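Oxysterol-binding protein homolog 3 (Saccharomyces cerevisiae, PDB 4IC4) binds PI(4)P through its OSBP-related domain and carries lipids in a hydrophobic pocket, transferring them between membranes and helping to maintain sterol distribution. Local coordinates at residues P42-F47 with G211-E216; A82-K87 with I95-A100. All blocks are in the same frame, centred on the assembly; numbering follows the deposited sequence.

Contact 1 of 2, residues P42-F47 with G211-E216; sequences PSLLSF and GERYME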
loop_
_atom_site.group_PDB
_atom_site.type_symbol
_atom_site.label_atom_id
_atom_site.label_comp_id
_atom_site.label_asym_id
_atom_site.label_seq_id
_atom_site.Cartn_x
_atom_site.Cartn_y
_atom_site.Cartn_z
ATOM N N PRO A 42 0.005 9.939 -19.383
ATOM C CA PRO A 42 -1.209 10.021 -20.198
ATOM C C PRO A 42 -2.380 10.453 -19.315
ATOM O O PRO A 42 -2.258 10.495 -18.089
ATOM C CB PRO A 42 -1.362 8.601 -20.735
ATOM C CG PRO A 42 -0.756 7.764 -19.656
ATOM C CD PRO A 42 0.476 8.547 -19.274
ATOM N N SER A 43 -3.503 10.788 -19.940
ATOM C CA SER A 43 -4.694 11.223 -19.218
ATOM C C SER A 43 -5.627 10.061 -18.901
ATOM O O SER A 43 -6.057 9.335 -19.797
ATOM C CB SER A 43 -5.455 12.267 -20.038
ATOM O OG SER A 43 -6.730 12.517 -19.473
ATOM N N LEU A 44 -5.948 9.898 -17.620
ATOM C CA LEU A 44 -6.836 8.823 -17.194
ATOM C C LEU A 44 -8.222 8.981 -17.811
ATOM O O LEU A 44 -8.797 8.020 -18.322
ATOM C CB LEU A 44 -6.953 8.806 -15.666
ATOM C CG LEU A 44 -7.914 7.774 -15.067
ATOM C CD1 LEU A 44 -7.529 6.375 -15.530
ATOM C CD2 LEU A 44 -7.878 7.865 -13.549
ATOM N N LEU A 45 -8.751 10.200 -17.767
ATOM C CA LEU A 45 -10.072 10.485 -18.315
ATOM C C LEU A 45 -10.211 10.026 -19.765
ATOM O O LEU A 45 -11.282 9.592 -20.189
ATOM C CB LEU A 45 -10.363 11.985 -18.224
ATOM C CG LEU A 45 -11.765 12.428 -18.655
ATOM C CD1 LEU A 45 -12.807 11.751 -17.778
ATOM C CD2 LEU A 45 -11.880 13.937 -18.545
ATOM N N SER A 46 -9.126 10.128 -20.525
ATOM C CA SER A 46 -9.142 9.718 -21.925
ATOM C C SER A 46 -9.560 8.256 -22.049
ATOM O O SER A 46 -10.294 7.884 -22.966
ATOM C CB SER A 46 -7.761 9.916 -22.550
ATOM O OG SER A 46 -7.746 9.485 -23.900
ATOM N N PHE A 47 -9.093 7.432 -21.117
ATOM C CA PHE A 47 -9.413 6.011 -21.128
ATOM C C PHE A 47 -10.768 5.698 -20.511
ATOM O O PHE A 47 -11.385 4.685 -20.839
ATOM C CB PHE A 47 -8.314 5.223 -20.413
ATOM C CG PHE A 47 -7.087 5.021 -21.249
ATOM C CD1 PHE A 47 -7.108 4.142 -22.329
ATOM C CD2 PHE A 47 -5.924 5.736 -20.989
ATOM C CE1 PHE A 47 -5.990 3.981 -23.140
ATOM C CE2 PHE A 47 -4.799 5.582 -21.795
ATOM C CZ PHE A 47 -4.834 4.703 -22.875
ATOM N N GLY A 211 -6.332 20.843 -15.462
ATOM C CA GLY A 211 -5.575 21.277 -14.304
ATOM C C GLY A 211 -4.680 20.175 -13.781
ATOM O O GLY A 211 -4.512 19.142 -14.428
ATOM N N GLU A 212 -4.104 20.396 -12.605
ATOM C CA GLU A 212 -3.219 19.417 -11.993
ATOM C C GLU A 212 -4.011 18.448 -11.120
ATOM O O GLU A 212 -4.617 18.841 -10.122
ATOM C CB GLU A 212 -2.150 20.127 -11.158
ATOM C CG GLU A 212 -1.107 19.200 -10.559
ATOM C CD GLU A 212 0.048 19.954 -9.925
ATOM O OE1 GLU A 212 0.732 20.713 -10.645
ATOM O OE2 GLU A 212 0.274 19.786 -8.709
ATOM N N ARG A 213 -4.008 17.181 -11.516
ATOM C CA ARG A 213 -4.715 16.140 -10.781
ATOM C C ARG A 213 -4.137 16.006 -9.379
ATOM O O ARG A 213 -2.957 16.273 -9.161
ATOM C CB ARG A 213 -4.579 14.803 -11.515
ATOM C CG ARG A 213 -5.247 14.770 -12.880
ATOM C CD ARG A 213 -4.765 13.589 -13.710
ATOM N NE ARG A 213 -4.855 12.327 -12.983
ATOM C CZ ARG A 213 -4.485 11.151 -13.480
ATOM N NH1 ARG A 213 -4.001 11.072 -14.714
ATOM N NH2 ARG A 213 -4.590 10.053 -12.740
ATOM N N TYR A 214 -4.974 15.600 -8.432
ATOM C CA TYR A 214 -4.531 15.407 -7.055
ATOM C C TYR A 214 -5.517 14.536 -6.287
ATOM O O TYR A 214 -6.641 14.306 -6.731
ATOM C CB TYR A 214 -4.351 16.758 -6.346
ATOM C CG TYR A 214 -5.628 17.519 -6.066
ATOM C CD1 TYR A 214 -6.397 17.245 -4.935
ATOM C CD2 TYR A 214 -6.065 18.522 -6.931
ATOM C CE1 TYR A 214 -7.569 17.953 -4.672
ATOM C CE2 TYR A 214 -7.234 19.233 -6.678
ATOM C CZ TYR A 214 -7.980 18.945 -5.550
ATOM O OH TYR A 214 -9.138 19.648 -5.306
ATOM N N MET A 215 -5.079 14.043 -5.136
ATOM C CA MET A 215 -5.918 13.198 -4.300
ATOM C C MET A 215 -6.051 13.769 -2.901
ATOM O O MET A 215 -5.160 14.462 -2.413
ATOM C CB MET A 215 -5.328 11.792 -4.206
ATOM C CG MET A 215 -5.507 10.965 -5.454
ATOM S SD MET A 215 -4.630 9.394 -5.352
ATOM C CE MET A 215 -5.481 8.610 -3.981
ATOM N N GLU A 216 -7.172 13.470 -2.261
ATOM C CA GLU A 216 -7.411 13.932 -0.902
ATOM C C GLU A 216 -8.372 12.974 -0.208
ATOM O O GLU A 216 -9.264 12.398 -0.838
ATOM C CB GLU A 216 -7.999 15.351 -0.912
ATOM C CG GLU A 216 -9.446 15.439 -1.373
ATOM C CD GLU A 216 -9.966 16.867 -1.422
ATOM O OE1 GLU A 216 -11.201 17.045 -1.476
ATOM O OE2 GLU A 216 -9.144 17.810 -1.419
#

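Contact 2 of 2, residues A82-K87 with I95-A100; sequences APLLTK and ITFVSA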
loop_
_atom_site.group_PDB
_atom_site.type_symbol
_atom_site.label_atom_id
_atom_site.label_comp_id
_atom_site.label_asym_id
_atom_site.label_seq_id
_atom_site.Cartn_x
_atom_site.Cartn_y
_atom_site.Cartn_z
ATOM N N ALA A 82 6.157 2.181 10.109
ATOM C CA ALA A 82 5.974 1.064 11.026
ATOM C C ALA A 82 6.486 1.344 12.443
ATOM O O ALA A 82 5.954 0.792 13.409
ATOM C CB ALA A 82 6.662 -0.179 10.467
ATOM N N PRO A 83 7.538 2.178 12.592
ATOM C CA PRO A 83 8.020 2.448 13.954
ATOM C C PRO A 83 6.932 3.010 14.873
ATOM O O PRO A 83 7.050 2.944 16.096
ATOM C CB PRO A 83 9.169 3.425 13.724
ATOM C CG PRO A 83 9.743 2.930 12.428
ATOM C CD PRO A 83 8.507 2.668 11.591
ATOM N N LEU A 84 5.877 3.570 14.287
ATOM C CA LEU A 84 4.771 4.095 15.086
ATOM C C LEU A 84 4.097 2.949 15.835
ATOM O O LEU A 84 3.632 3.117 16.966
ATOM C CB LEU A 84 3.738 4.783 14.190
ATOM C CG LEU A 84 4.101 6.168 13.647
ATOM C CD1 LEU A 84 3.081 6.591 12.608
ATOM C CD2 LEU A 84 4.146 7.175 14.790
ATOM N N LEU A 85 4.032 1.785 15.197
ATOM C CA LEU A 85 3.422 0.620 15.828
ATOM C C LEU A 85 4.297 0.143 16.976
ATOM O O LEU A 85 3.801 -0.214 18.048
ATOM C CB LEU A 85 3.233 -0.505 14.808
ATOM C CG LEU A 85 2.306 -0.151 13.641
ATOM C CD1 LEU A 85 2.196 -1.336 12.693
ATOM C CD2 LEU A 85 0.936 0.251 14.179
ATOM N N THR A 86 5.606 0.143 16.748
ATOM C CA THR A 86 6.543 -0.277 17.776
ATOM C C THR A 86 6.430 0.676 18.966
ATOM O O THR A 86 6.391 0.239 20.116
ATOM C CB THR A 86 7.978 -0.289 17.225
ATOM O OG1 THR A 86 8.048 -1.208 16.128
ATOM C CG2 THR A 86 8.967 -0.714 18.312
ATOM N N LYS A 87 6.350 1.975 18.688
ATOM C CA LYS A 87 6.228 2.962 19.759
ATOM C C LYS A 87 4.908 2.771 20.497
ATOM O O LYS A 87 4.830 2.960 21.715
ATOM C CB LYS A 87 6.298 4.382 19.193
ATOM C CG LYS A 87 6.183 5.469 20.252
ATOM C CD LYS A 87 6.314 6.872 19.671
ATOM C CE LYS A 87 7.711 7.146 19.136
ATOM N NZ LYS A 87 8.036 6.321 17.943
ATOM N N ILE A 95 -3.578 3.598 21.173
ATOM C CA ILE A 95 -4.423 3.955 20.040
ATOM C C ILE A 95 -4.052 5.301 19.424
ATOM O O ILE A 95 -4.374 5.560 18.266
ATOM C CB ILE A 95 -5.933 3.935 20.416
ATOM C CG1 ILE A 95 -6.775 3.767 19.142
ATOM C CG2 ILE A 95 -6.323 5.220 21.131
ATOM C CD1 ILE A 95 -8.230 3.407 19.389
ATOM N N THR A 96 -3.367 6.156 20.178
ATOM C CA THR A 96 -2.965 7.448 19.632
ATOM C C THR A 96 -1.953 7.210 18.514
ATOM O O THR A 96 -2.030 7.821 17.450
ATOM C CB THR A 96 -2.313 8.359 20.699
ATOM O OG1 THR A 96 -1.196 7.686 21.289
ATOM C CG2 THR A 96 -3.313 8.717 21.779
ATOM N N PHE A 97 -1.011 6.305 18.758
ATOM C CA PHE A 97 0.016 6.010 17.770
ATOM C C PHE A 97 -0.498 5.096 16.664
ATOM O O PHE A 97 -0.056 5.190 15.515
ATOM C CB PHE A 97 1.246 5.424 18.465
ATOM C CG PHE A 97 1.877 6.375 19.438
ATOM C CD1 PHE A 97 1.439 6.434 20.756
ATOM C CD2 PHE A 97 2.836 7.285 19.010
ATOM C CE1 PHE A 97 1.943 7.396 21.633
ATOM C CE2 PHE A 97 3.345 8.251 19.878
ATOM C CZ PHE A 97 2.897 8.304 21.190
ATOM N N VAL A 98 -1.432 4.213 17.002
ATOM C CA VAL A 98 -2.005 3.339 15.985
ATOM C C VAL A 98 -2.796 4.229 15.025
ATOM O O VAL A 98 -2.796 4.008 13.815
ATOM C CB VAL A 98 -2.937 2.273 16.608
ATOM C CG1 VAL A 98 -3.639 1.482 15.512
ATOM C CG2 VAL A 98 -2.130 1.331 17.485
ATOM N N SER A 99 -3.454 5.252 15.565
ATOM C CA SER A 99 -4.220 6.172 14.731
ATOM C C SER A 99 -3.279 6.924 13.790
ATOM O O SER A 99 -3.576 7.101 12.608
ATOM C CB SER A 99 -4.989 7.167 15.601
ATOM O OG SER A 99 -5.972 6.500 16.375
ATOM N N ALA A 100 -2.144 7.371 14.317
ATOM C CA ALA A 100 -1.166 8.083 13.500
ATOM C C ALA A 100 -0.714 7.154 12.376
ATOM O O ALA A 100 -0.593 7.565 11.218
ATOM C CB ALA A 100 0.034 8.498 14.356
#

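Contact 1 of 2, residues P42-F47 with G211-E216
Arg213 lays its guanidinium group against Leu44, a contact between the N-terminal segment that carries helix 44-50 and the residue just ahead of strand 214-225. The Leu44 side chain crosses the arginine at about a right angle, and its CB sits over one guanidinium face, 3.8 Å from Arg213 NH1. With CG anti to the backbone N (chi1 177°), Leu44 brings one methyl, CD2, alongside Arg213 NH2 at 4.0 Å. The arginine reaches it through a bend at chi3 (51°). In this OSBP-related domain, a beta barrel built round a lipid pocket, helix 44-50 probably corresponds to the N-terminal lid of its relatives; the contact links it to the barrel wall. Leu44 also touches Ile177 of strand 177-189 and lies about 4 Å, side chain to side chain, from Met61, which binds PI(4)P. Pro42 joins through its backbone: its O stands at the guanidinium edge, in plane, but at 3.8 Å from Arg213 NH1 it is too far for a hydrogen bond. Leu44 N, 3.7 Å from Arg213 NH1, is itself a donor and offers that nitrogen no lone pair. With an alanine in place of Arg213, a gap would probably open over Leu44 CB and CD2, and this link between the two segments would be lost. On the barrel side, Arg213 rests on Leu205 of strand 203-206, which pairs antiparallel with strand 214-225.

Contact 2 of 2, residues A82-K87 with I95-A100
Phe97 and Leu84 meet where helices 83-88 and 94-104 run past each other as an antiparallel hairpin. The axes of the short segments approach to 8.3 Å at 173°, and the backbones come nearest at Leu84 and Phe97, with Leu84 CA 5.8 Å from Phe97 CA. The buried, tight part is the cluster of Leu84, Phe97 and Ala100: Leu84 O lies 3.6 Å from Phe97 CB, and one leucine methyl, CD2, stands at the edge of the phenylalanine ring. The other methyl turns to the next helical turn, with Leu84 CD1 4.0 Å from Ala100 CB; the small alanine lets the leucine come close to the helix backbone. Trp283 and Ile282 of strand 281-284 pack against this same cluster, Trp283 on Leu84 and Ile282 on both Phe97 and Ala100. On the solvent side Lys87 is exposed, yet it presses closely on the ring. Its CG, anti to the backbone N (chi1 -180°), heads the chain toward Phe97, and bends at chi3 and chi4 then turn its end. CG lies over one face in a CH-pi contact, off centre toward the ring's rim and 22° from the normal. Lys87 CD passes along the CD2-CE2 side, 3.3 Å from Phe97 CE2. Leu85 and Val98 form a looser buried flank and stay farther from the opposing segment, Val98 packing instead on Phe196 and Trp198 of strand 195-199. As in related OSBP domains, such helices probably help fill the barrel interior. No hydrogen bond crosses the hairpin; Ser99 OG turns back to Ile95 O and also bonds Ser231. The two helices are thus joined by apolar fit, with the lysine's carbons, rather than its charge, contributing on the solvent side.

How the contacts relate
From the N terminus the chain first passes 42-47, at the suspected lid, and then enters the helical hairpin, where contact 2 closes a short loop of seven residues between 82-87 and 95-100. The strands from 118-120 to 203-206 follow before 211-216 returns to the region of 42-47, so contact 1 closes a loop of 163 residues with contact 2 nested inside it. The two do not cross or touch: their centres are 32 Å apart and their nearest atoms about 15 Å. Contact 1 ties an N-terminal helix to the barrel wall at the surface, whereas contact 2 joins neighbouring helices packed against strands 195-199 and 281-284.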